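PDB 3MPX: FYVE, RhoGEF and PH domain-containing protein 5 from Homo sapiens, which activates the small GTPase CDC42 by exchanging its bound GDP for GTP through a catalytic DH domain, present in this construct with the first PH domain. Local coordinates for residues H83-H86 and Q87-E91. Residues are numbered along the deposited sequence; the frame is centred on the assembly and turned at random.
Sequences HDLH and QGILE
His83 and Gln87 face each other across one turn of the helix 66-98, part of the helical bundle of the DH domain, and the nine residues 83-91 are a worked example of i to i+4 organisation. Four successive backbone bonds carry the turn. Gln87 N gives to His83 O at 2.8 Å, Gly88 N to Asp84 O and Ile89 N to Leu85 O follow, and Leu90 N reaches His86 O at 2.9 Å.

On the flank bearing His83, stacking takes over. The imidazole, whose CG stands anti to the backbone N (chi1 179°), lies against the terminal amide of Gln87, the two planes only 19° apart and Gln87 CD 3.4 Å from His83 CE1. The same amide lies nearly coplanar with the carboxylate of Asp84. Replacing His83 by an alanine would probably strip the Gln87 amide of the flat surface it rests on, leaving it freer to turn, and would also remove the ring's contacts with Gln42 and Asn45 of helix 21-59.

His86 is held by hydrogen bonds from ND1 to Glu34 and between its NE2 and that of His120, while Tyr37 meets its ring edge-to-face; the buried imidazole of His86 thus ties helix 66-98 to helices 21-59 and 117-138. Apolar contact is made by Leu85 and Ile89, which run side by side with Ile89 CD1 3.9 Å from Leu85 CD1. The same Ile89 methyl also lies beside the imidazole of His86, with CD1 4.0 Å from His86 ND1.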
ATOM      1  N   HIS A  83     -10.245 -14.314  -3.610  1.00 14.04           N
ATOM      2  CA  HIS A  83      -9.319 -15.446  -3.555  1.00 15.26           C
ATOM      3  C   HIS A  83      -9.287 -16.232  -4.897  1.00 20.01           C
ATOM      4  O   HIS A  83      -8.205 -16.501  -5.430  1.00 19.55           O
ATOM      5  CB  HIS A  83      -9.671 -16.369  -2.381  1.00 16.63           C
ATOM      6  CG  HIS A  83      -8.786 -17.575  -2.275  1.00 21.48           C
ATOM      7  ND1 HIS A  83      -9.311 -18.829  -2.039  1.00 24.02           N
ATOM      8  CD2 HIS A  83      -7.439 -17.683  -2.397  1.00 24.77           C
ATOM      9  CE1 HIS A  83      -8.277 -19.657  -2.023  1.00 24.15           C
ATOM     10  NE2 HIS A  83      -7.131 -19.017  -2.236  1.00 24.76           N
ATOM     11  N   ASP A  84     -10.481 -16.535  -5.453  1.00 15.96           N
ATOM     12  CA  ASP A  84     -10.660 -17.269  -6.690  1.00 15.31           C
ATOM     13  C   ASP A  84     -10.119 -16.490  -7.862  1.00 20.51           C
ATOM     14  O   ASP A  84      -9.477 -17.089  -8.741  1.00 22.14           O
ATOM     15  CB  ASP A  84     -12.144 -17.630  -6.899  1.00 17.58           C
ATOM     16  CG  ASP A  84     -12.722 -18.650  -5.913  1.00 39.75           C
ATOM     17  OD1 ASP A  84     -11.926 -19.405  -5.286  1.00 43.12           O
ATOM     18  OD2 ASP A  84     -13.973 -18.714  -5.784  1.00 47.02           O
ATOM     19  N   LEU A  85     -10.328 -15.150  -7.855  1.00 15.34           N
ATOM     20  CA  LEU A  85      -9.858 -14.251  -8.911  1.00 14.98           C
ATOM     21  C   LEU A  85      -8.347 -14.314  -9.022  1.00 21.07           C
ATOM     22  O   LEU A  85      -7.828 -14.507 -10.125  1.00 22.73           O
ATOM     23  CB  LEU A  85     -10.355 -12.800  -8.691  1.00 14.83           C
ATOM     24  CG  LEU A  85      -9.530 -11.639  -9.283  1.00 19.57           C
ATOM     25  CD1 LEU A  85      -9.674 -11.534 -10.791  1.00 19.53           C
ATOM     26  CD2 LEU A  85      -9.877 -10.326  -8.618  1.00 21.82           C
ATOM     27  N   HIS A  86      -7.656 -14.208  -7.875  1.00 16.72           N
ATOM     28  CA  HIS A  86      -6.208 -14.198  -7.790  1.00 16.16           C
ATOM     29  C   HIS A  86      -5.612 -15.594  -7.952  1.00 21.48           C
ATOM     30  O   HIS A  86      -4.538 -15.719  -8.563  1.00 21.14           O
ATOM     31  CB  HIS A  86      -5.757 -13.475  -6.525  1.00 16.19           C
ATOM     32  CG  HIS A  86      -6.096 -12.016  -6.594  1.00 19.00           C
ATOM     33  ND1 HIS A  86      -5.280 -11.116  -7.252  1.00 20.62           N
ATOM     34  CD2 HIS A  86      -7.211 -11.371  -6.192  1.00 20.20           C
ATOM     35  CE1 HIS A  86      -5.892  -9.946  -7.165  1.00 19.64           C
ATOM     36  NE2 HIS A  86      -7.062 -10.056  -6.552  1.00 19.87           N
ATOM     37  N   GLN A  87      -6.340 -16.651  -7.518  1.00 18.46           N
ATOM     38  CA  GLN A  87      -5.902 -18.031  -7.766  1.00 18.45           C
ATOM     39  C   GLN A  87      -5.745 -18.226  -9.303  1.00 19.51           C
ATOM     40  O   GLN A  87      -4.721 -18.745  -9.741  1.00 18.92           O
ATOM     41  CB  GLN A  87      -6.895 -19.054  -7.192  1.00 20.14           C
ATOM     42  CG  GLN A  87      -6.518 -19.532  -5.802  1.00 47.36           C
ATOM     43  CD  GLN A  87      -7.519 -20.510  -5.225  1.00 75.90           C
ATOM     44  OE1 GLN A  87      -8.739 -20.271  -5.192  1.00 69.27           O
ATOM     45  NE2 GLN A  87      -7.013 -21.614  -4.694  1.00 74.84           N
ATOM     46  N   GLY A  88      -6.704 -17.706 -10.077  1.00 13.38           N
ATOM     47  CA  GLY A  88      -6.690 -17.740 -11.532  1.00 13.21           C
ATOM     48  C   GLY A  88      -5.575 -16.938 -12.172  1.00 19.08           C
ATOM     49  O   GLY A  88      -4.933 -17.441 -13.100  1.00 19.25           O
ATOM     50  N   ILE A  89      -5.356 -15.663 -11.694  1.00 15.64           N
ATOM     51  CA  ILE A  89      -4.299 -14.738 -12.133  1.00 15.17           C
ATOM     52  C   ILE A  89      -2.934 -15.459 -11.967  1.00 21.69           C
ATOM     53  O   ILE A  89      -2.172 -15.533 -12.926  1.00 22.53           O
ATOM     54  CB  ILE A  89      -4.373 -13.369 -11.372  1.00 17.53           C
ATOM     55  CG1 ILE A  89      -5.476 -12.475 -11.955  1.00 17.20           C
ATOM     56  CG2 ILE A  89      -3.017 -12.621 -11.368  1.00 17.38           C
ATOM     57  CD1 ILE A  89      -5.772 -11.207 -11.201  1.00 20.92           C
ATOM     58  N   LEU A  90      -2.677 -16.041 -10.777  1.00 18.37           N
ATOM     59  CA  LEU A  90      -1.491 -16.842 -10.472  1.00 18.11           C
ATOM     60  C   LEU A  90      -1.293 -18.010 -11.487  1.00 23.20           C
ATOM     61  O   LEU A  90      -0.201 -18.148 -12.020  1.00 24.18           O
ATOM     62  CB  LEU A  90      -1.581 -17.390  -9.023  1.00 17.57           C
ATOM     63  CG  LEU A  90      -0.437 -18.295  -8.518  1.00 20.68           C
ATOM     64  CD1 LEU A  90       0.920 -17.684  -8.800  1.00 20.72           C
ATOM     65  CD2 LEU A  90      -0.565 -18.561  -7.032  1.00 18.80           C
ATOM     66  N   GLU A  91      -2.333 -18.823 -11.748  1.00 18.93           N
ATOM     67  CA  GLU A  91      -2.264 -19.947 -12.678  1.00 18.88           C
ATOM     68  C   GLU A  91      -1.891 -19.482 -14.091  1.00 24.21           C
ATOM     69  O   GLU A  91      -1.046 -20.110 -14.727  1.00 25.70           O
ATOM     70  CB  GLU A  91      -3.572 -20.751 -12.676  1.00 20.16           C
TER